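Local coordinates for protein iron transport multicopper oxidase FET3 (Saccharomyces cerevisiae, PDB 1ZPU) that oxidises ferrous to ferric iron with four copper ions, reducing dioxygen to water, and so feeds high-affinity iron uptake through the permease FTR1, at residues 398-404 / 449-455; 100-104 / 233-237. One frame throughout, in Å; residues are numbered along the deposited sequence.

Overall arrangement
Contact 1 pairs two neighbouring strands of one sheet within the third cupredoxin-like domain; contact 2 joins the first domain to the second across an interface. Their centres are about 17 Å apart and their nearest atoms about 7 Å. Both lie near the type 2/type 3 copper cluster. Residues 398-404 follow the type 2 ligand His395 and type 3 ligand His397, and the nearest side-chain atoms of Phe401 and His395 are about 6 Å apart; residues 100-104 precede the type 3 ligand His105, and the nearest atom of the Trp103 side chain is about 4 Å from a copper ion. Arg235 of contact 2 also forms a salt bridge with Asp437 of the third domain.

Contact 1: residues 398-404 / 449-455; sequences GHAFQTI and IRFKADN. With NAG (2-acetamido-2-deoxy-beta-D-glucopyranose), chain B.
Strands 401-404 and 449-452 run antiparallel, their axes 4.5 Å apart at closest approach and 150° between their directions. Gln402 and Arg450 form the hydrogen-bonded pair (CA-CA 5.1 Å): Gln402 N donates to Arg450 O at 2.8 Å and Arg450 N to Gln402 O at 2.9 Å. Thr403 and Ile449 follow as a non-hydrogen-bonded pair (CA-CA 4.7 Å), with Ile449 CA 3.1 Å from Gln402 O in a CA-H...O contact. Gln402 and Arg450 share one face of the sheet. The Gln402 amide is satisfied by Tyr311 N and Ala309 O, while the Arg450 guanidinium forms a salt bridge with Glu381 and has Ile404 CD1 over one face, 3.4 Å from NE.

In these adjacent strands of the third cupredoxin-like domain, Ile449 and Phe401 (chi1 p) bring apolar side chains together against Leu439 of strand 438-441, as suits a buried sheet face; Ile449 CD1 sits over the Phe401 ring, 4.0 Å from its centroid, in a CH-pi contact.

Ahead of strand 401-404 and beyond the end of strand 449-452 the backbones part, and side chains make the contact. Gly398 has phi 78°, which by itself favours glycine; its O accepts from Asn455 ND2 at 2.9 Å, and that amide also donates to Phe65 O. His399 (chi1 m) leans obliquely on the Phe451 ring, centroids 4.4 Å apart and planes at 41°. His399 NE2 is hydrogen-bonded to Glu479 OE1 and Asn455 N to Glu479 OE2, so one carboxylate serves both segments. Ala453 centres an inverse gamma turn, and Asp454 lies beside the N-linked sugar on Asn67: NAG N2 reaches Asp454 O at 3.4 Å and NAG O3 reaches Asp454 OD1 at 3.3 Å, both weak bonds.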
loop_
_atom_site.group_PDB
_atom_site.type_symbol
_atom_site.label_atom_id
_atom_site.label_comp_id
_atom_site.label_asym_id
_atom_site.label_seq_id
_atom_site.Cartn_x
_atom_site.Cartn_y
_atom_site.Cartn_z
ATOM N N GLY A 398 -3.045 8.974 4.696
ATOM C CA GLY A 398 -3.874 9.986 5.353
ATOM C C GLY A 398 -5.258 10.273 4.782
ATOM O O GLY A 398 -6.034 11.007 5.389
ATOM N N HIS A 399 -5.572 9.711 3.620
ATOM C CA HIS A 399 -6.847 9.981 2.955
ATOM C C HIS A 399 -7.377 8.790 2.159
ATOM O O HIS A 399 -6.615 7.926 1.706
ATOM C CB HIS A 399 -6.715 11.144 1.974
ATOM C CG HIS A 399 -6.236 12.420 2.582
ATOM N ND1 HIS A 399 -7.078 13.299 3.221
ATOM C CD2 HIS A 399 -5.006 12.986 2.610
ATOM C CE1 HIS A 399 -6.384 14.345 3.634
ATOM N NE2 HIS A 399 -5.124 14.180 3.274
ATOM N N ALA A 400 -8.692 8.754 1.996
ATOM C CA ALA A 400 -9.313 7.994 0.928
ATOM C C ALA A 400 -9.738 9.023 -0.121
ATOM O O ALA A 400 -10.514 9.932 0.172
ATOM C CB ALA A 400 -10.507 7.231 1.448
ATOM N N PHE A 401 -9.214 8.905 -1.333
ATOM C CA PHE A 401 -9.472 9.908 -2.368
ATOM C C PHE A 401 -10.639 9.551 -3.279
ATOM O O PHE A 401 -11.056 8.401 -3.341
ATOM C CB PHE A 401 -8.221 10.124 -3.213
ATOM C CG PHE A 401 -7.559 8.858 -3.623
ATOM C CD1 PHE A 401 -6.431 8.411 -2.957
ATOM C CD2 PHE A 401 -8.073 8.097 -4.664
ATOM C CE1 PHE A 401 -5.813 7.220 -3.323
ATOM C CE2 PHE A 401 -7.469 6.908 -5.042
ATOM C CZ PHE A 401 -6.334 6.466 -4.374
ATOM N N GLN A 402 -11.153 10.548 -3.989
ATOM C CA GLN A 402 -12.160 10.330 -5.031
ATOM C C GLN A 402 -11.468 10.031 -6.355
ATOM O O GLN A 402 -10.620 10.804 -6.805
ATOM C CB GLN A 402 -13.068 11.560 -5.207
ATOM C CG GLN A 402 -13.763 12.011 -3.934
ATOM C CD GLN A 402 -14.866 13.036 -4.165
ATOM O OE1 GLN A 402 -14.844 13.793 -5.139
ATOM N NE2 GLN A 402 -15.841 13.078 -3.244
ATOM N N THR A 403 -11.828 8.913 -6.978
ATOM C CA THR A 403 -11.305 8.560 -8.289
ATOM C C THR A 403 -12.237 9.109 -9.342
ATOM O O THR A 403 -13.334 8.581 -9.543
ATOM C CB THR A 403 -11.231 7.038 -8.469
ATOM O OG1 THR A 403 -10.491 6.457 -7.387
ATOM C CG2 THR A 403 -10.544 6.697 -9.773
ATOM N N ILE A 404 -11.811 10.164 -10.022
ATOM C CA ILE A 404 -12.694 10.837 -10.984
ATOM C C ILE A 404 -12.386 10.514 -12.456
ATOM O O ILE A 404 -13.262 10.634 -13.319
ATOM C CB ILE A 404 -12.766 12.357 -10.744
ATOM C CG1 ILE A 404 -11.440 13.021 -11.082
ATOM C CG2 ILE A 404 -13.150 12.649 -9.298
ATOM C CD1 ILE A 404 -11.574 14.480 -11.330
ATOM N N ILE A 449 -7.292 11.985 -9.321
ATOM C CA ILE A 449 -7.923 11.812 -8.025
ATOM C C ILE A 449 -8.064 13.156 -7.346
ATOM O O ILE A 449 -7.275 14.066 -7.596
ATOM C CB ILE A 449 -7.132 10.856 -7.113
ATOM C CG1 ILE A 449 -5.688 11.345 -6.937
ATOM C CG2 ILE A 449 -7.160 9.456 -7.672
ATOM C CD1 ILE A 449 -4.918 10.604 -5.849
ATOM N N ARG A 450 -9.082 13.274 -6.497
ATOM C CA ARG A 450 -9.331 14.488 -5.729
ATOM C C ARG A 450 -9.644 14.171 -4.278
ATOM O O ARG A 450 -10.293 13.164 -3.974
ATOM C CB ARG A 450 -10.481 15.289 -6.336
ATOM C CG ARG A 450 -10.092 16.069 -7.555
ATOM C CD ARG A 450 -11.197 17.003 -7.936
ATOM N NE ARG A 450 -11.192 17.210 -9.374
ATOM C CZ ARG A 450 -12.165 17.794 -10.057
ATOM N NH1 ARG A 450 -13.243 18.250 -9.436
ATOM N NH2 ARG A 450 -12.056 17.918 -11.367
ATOM N N PHE A 451 -9.178 15.046 -3.391
ATOM C CA PHE A 451 -9.448 14.942 -1.958
ATOM C C PHE A 451 -9.339 16.310 -1.297
ATOM O O PHE A 451 -8.692 17.202 -1.831
ATOM C CB PHE A 451 -8.506 13.929 -1.278
ATOM C CG PHE A 451 -7.062 14.370 -1.217
ATOM C CD1 PHE A 451 -6.543 14.925 -0.055
ATOM C CD2 PHE A 451 -6.223 14.213 -2.311
ATOM C CE1 PHE A 451 -5.218 15.322 0.005
ATOM C CE2 PHE A 451 -4.898 14.600 -2.253
ATOM C CZ PHE A 451 -4.394 15.154 -1.098
ATOM N N LYS A 452 -9.972 16.461 -0.135
ATOM C CA LYS A 452 -9.916 17.693 0.644
ATOM C C LYS A 452 -8.767 17.632 1.643
ATOM O O LYS A 452 -8.600 16.639 2.338
ATOM C CB LYS A 452 -11.236 17.885 1.390
ATOM C CG LYS A 452 -11.470 19.297 1.894
ATOM C CD LYS A 452 -12.652 19.338 2.833
ATOM C CE LYS A 452 -12.991 20.751 3.209
ATOM N NZ LYS A 452 -14.186 20.759 4.081
ATOM N N ALA A 453 -7.972 18.689 1.723
ATOM C CA ALA A 453 -6.919 18.747 2.729
ATOM C C ALA A 453 -7.517 19.118 4.088
ATOM O O ALA A 453 -7.447 20.267 4.534
ATOM C CB ALA A 453 -5.830 19.717 2.317
ATOM N N ASP A 454 -8.127 18.132 4.731
ATOM C CA ASP A 454 -8.781 18.339 6.011
ATOM C C ASP A 454 -8.128 17.487 7.089
ATOM O O ASP A 454 -8.709 17.239 8.142
ATOM C CB ASP A 454 -10.282 18.035 5.899
ATOM C CG ASP A 454 -10.576 16.600 5.423
ATOM O OD1 ASP A 454 -11.755 16.202 5.497
ATOM O OD2 ASP A 454 -9.660 15.872 4.976
ATOM N N ASN A 455 -6.915 17.029 6.817
ATOM C CA ASN A 455 -6.221 16.145 7.737
ATOM C C ASN A 455 -4.764 16.549 7.901
ATOM O O ASN A 455 -3.876 15.912 7.326
ATOM C CB ASN A 455 -6.329 14.692 7.265
ATOM C CG ASN A 455 -5.891 13.703 8.321
ATOM O OD1 ASN A 455 -5.615 14.072 9.457
ATOM N ND2 ASN A 455 -5.831 12.436 7.953
HETATM C C1 NAG B . -9.703 14.943 10.803
HETATM C C2 NAG B . -10.671 14.536 9.692
HETATM C C3 NAG B . -11.663 15.646 9.354
HETATM C C4 NAG B . -12.339 16.177 10.624
HETATM C C5 NAG B . -11.276 16.468 11.701
HETATM C C6 NAG B . -11.897 16.915 13.017
HETATM C C7 NAG B . -10.013 12.817 8.092
HETATM C C8 NAG B . -9.100 12.455 6.957
HETATM N N2 NAG B . -9.967 14.096 8.499
HETATM O O3 NAG B . -12.634 15.113 8.485
HETATM O O4 NAG B . -13.168 17.301 10.346
HETATM O O5 NAG B . -10.474 15.314 11.936
HETATM O O6 NAG B . -12.702 15.873 13.522
HETATM O O7 NAG B . -10.746 11.951 8.594
#

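Contact 2: residues 100-104 / 233-237; sequences GTYWY and AQRYT
Arg235 makes the strongest link: its NE donates to Thr101 O at 3.0 Å, nearly straight (165°), and NH2 adds a weak bond to the same oxygen at 3.5 Å. The side chain folds to do this, with chi1 m but chi2 and chi3 both p, so that NH1 also turns back to Ala233 O of its own segment at 3.1 Å. The guanidinium charge is balanced from outside, by a salt bridge from NH2 to Asp437. One long residue with several donors thus serves backbone carbonyls and a carboxylate together.

Further along, Thr101 OG1 and Thr237 OG1 share a hydrogen bond at 3.1 Å; both threonines are chi1 m and point toward each other's segment. At the other end Trp103 NE1 gives a weak bond to Ala233 O at 3.3 Å, a carbonyl that therefore accepts from two side chains.

Around these bonds the backbones stay apart. The N-to-C directions of strands 100-104 and 235-237 make 149°, so they run roughly antiparallel, but their axes are 7.9 Å from each other at closest, too far for sheet pairing, and the nearest CA pair, Thr101 and Arg235, is 6.8 Å apart. Carbon contacts come from Trp103 (chi1 p), which lays CZ2 3.7 Å from Ala233 CB and CD1 3.9 Å from Arg235 CD; the small methyl of Ala233 fits beside the indole. The Arg235 guanidinium approaches the Tyr102 ring obliquely, NH2 lying 3.4 Å from Tyr102 CD2. Trp103 also stacks on the copper ligand His62, which places this interface of the first and second cupredoxin-like domains next to the copper cluster of a multicopper oxidase.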
loop_
_atom_site.group_PDB
_atom_site.type_symbol
_atom_site.label_atom_id
_atom_site.label_comp_id
_atom_site.label_asym_id
_atom_site.label_seq_id
_atom_site.Cartn_x
_atom_site.Cartn_y
_atom_site.Cartn_z
ATOM N N GLY A 100 -13.490 -0.891 8.941
ATOM C CA GLY A 100 -13.389 -1.899 7.902
ATOM C C GLY A 100 -12.069 -2.621 7.849
ATOM O O GLY A 100 -11.454 -2.892 8.885
ATOM N N THR A 101 -11.635 -2.935 6.631
ATOM C CA THR A 101 -10.486 -3.814 6.435
ATOM C C THR A 101 -9.204 -3.056 6.127
ATOM O O THR A 101 -9.120 -2.337 5.129
ATOM C CB THR A 101 -10.779 -4.874 5.345
ATOM O OG1 THR A 101 -12.086 -5.436 5.578
ATOM C CG2 THR A 101 -9.717 -5.982 5.375
ATOM N N TYR A 102 -8.213 -3.207 7.007
ATOM C CA TYR A 102 -6.908 -2.583 6.790
ATOM C C TYR A 102 -5.807 -3.596 7.032
ATOM O O TYR A 102 -6.074 -4.746 7.347
ATOM C CB TYR A 102 -6.735 -1.342 7.686
ATOM C CG TYR A 102 -7.846 -0.346 7.499
ATOM C CD1 TYR A 102 -9.077 -0.531 8.118
ATOM C CD2 TYR A 102 -7.682 0.749 6.677
ATOM C CE1 TYR A 102 -10.100 0.343 7.933
ATOM C CE2 TYR A 102 -8.706 1.645 6.483
ATOM C CZ TYR A 102 -9.917 1.431 7.110
ATOM O OH TYR A 102 -10.951 2.312 6.924
ATOM N N TRP A 103 -4.567 -3.167 6.862
ATOM C CA TRP A 103 -3.421 -3.983 7.219
ATOM C C TRP A 103 -2.240 -3.132 7.665
ATOM O O TRP A 103 -2.212 -1.908 7.482
ATOM C CB TRP A 103 -3.009 -4.917 6.076
ATOM C CG TRP A 103 -2.576 -4.255 4.783
ATOM C CD1 TRP A 103 -3.316 -3.415 4.015
ATOM C CD2 TRP A 103 -1.336 -4.444 4.084
ATOM N NE1 TRP A 103 -2.609 -3.034 2.909
ATOM C CE2 TRP A 103 -1.389 -3.653 2.922
ATOM C CE3 TRP A 103 -0.184 -5.193 4.335
ATOM C CZ2 TRP A 103 -0.338 -3.584 2.010
ATOM C CZ3 TRP A 103 0.863 -5.132 3.426
ATOM C CH2 TRP A 103 0.780 -4.333 2.278
ATOM N N TYR A 104 -1.269 -3.793 8.276
ATOM C CA TYR A 104 -0.066 -3.129 8.687
ATOM C C TYR A 104 1.131 -3.822 8.062
ATOM O O TYR A 104 1.141 -5.039 7.895
ATOM C CB TYR A 104 0.023 -3.141 10.206
ATOM C CG TYR A 104 0.290 -4.487 10.828
ATOM C CD1 TYR A 104 1.591 -4.914 11.059
ATOM C CD2 TYR A 104 -0.759 -5.319 11.220
ATOM C CE1 TYR A 104 1.844 -6.138 11.647
ATOM C CE2 TYR A 104 -0.515 -6.557 11.812
ATOM C CZ TYR A 104 0.793 -6.959 12.024
ATOM O OH TYR A 104 1.064 -8.173 12.623
ATOM N N ALA A 233 -1.779 -4.085 -1.790
ATOM C CA ALA A 233 -2.209 -3.067 -0.841
ATOM C C ALA A 233 -3.706 -2.809 -0.842
ATOM O O ALA A 233 -4.225 -2.232 0.095
ATOM C CB ALA A 233 -1.441 -1.757 -1.055
ATOM N N GLN A 234 -4.413 -3.212 -1.890
ATOM C CA GLN A 234 -5.855 -2.995 -1.855
ATOM C C GLN A 234 -6.648 -4.125 -1.217
ATOM O O GLN A 234 -6.161 -5.249 -1.121
ATOM C CB GLN A 234 -6.460 -2.486 -3.180
ATOM C CG GLN A 234 -6.155 -3.195 -4.478
ATOM C CD GLN A 234 -6.555 -2.334 -5.712
ATOM O OE1 GLN A 234 -6.493 -1.089 -5.681
ATOM N NE2 GLN A 234 -6.976 -3.006 -6.798
ATOM N N ARG A 235 -7.844 -3.796 -0.732
ATOM C CA ARG A 235 -8.710 -4.745 -0.058
ATOM C C ARG A 235 -10.058 -4.742 -0.747
ATOM O O ARG A 235 -10.641 -3.679 -0.955
ATOM C CB ARG A 235 -8.898 -4.337 1.404
ATOM C CG ARG A 235 -7.663 -4.450 2.251
ATOM C CD ARG A 235 -6.739 -3.242 2.111
ATOM N NE ARG A 235 -7.228 -2.098 2.872
ATOM C CZ ARG A 235 -7.026 -0.823 2.552
ATOM N NH1 ARG A 235 -6.343 -0.498 1.467
ATOM N NH2 ARG A 235 -7.534 0.137 3.315
ATOM N N TYR A 236 -10.545 -5.918 -1.129
ATOM C CA TYR A 236 -11.950 -6.064 -1.494
ATOM C C TYR A 236 -12.561 -6.943 -0.442
ATOM O O TYR A 236 -12.065 -8.028 -0.186
ATOM C CB TYR A 236 -12.158 -6.692 -2.884
ATOM C CG TYR A 236 -11.804 -5.814 -4.062
ATOM C CD1 TYR A 236 -12.780 -5.334 -4.939
ATOM C CD2 TYR A 236 -10.474 -5.467 -4.307
ATOM C CE1 TYR A 236 -12.420 -4.507 -6.029
ATOM C CE2 TYR A 236 -10.106 -4.664 -5.372
ATOM C CZ TYR A 236 -11.067 -4.184 -6.226
ATOM O OH TYR A 236 -10.624 -3.395 -7.256
ATOM N N THR A 237 -13.617 -6.456 0.193
ATOM C CA THR A 237 -14.441 -7.282 1.069
ATOM C C THR A 237 -15.700 -7.700 0.309
ATOM O O THR A 237 -16.364 -6.887 -0.343
ATOM C CB THR A 237 -14.821 -6.558 2.367
ATOM O OG1 THR A 237 -13.636 -6.098 3.027
ATOM C CG2 THR A 237 -15.582 -7.494 3.289
#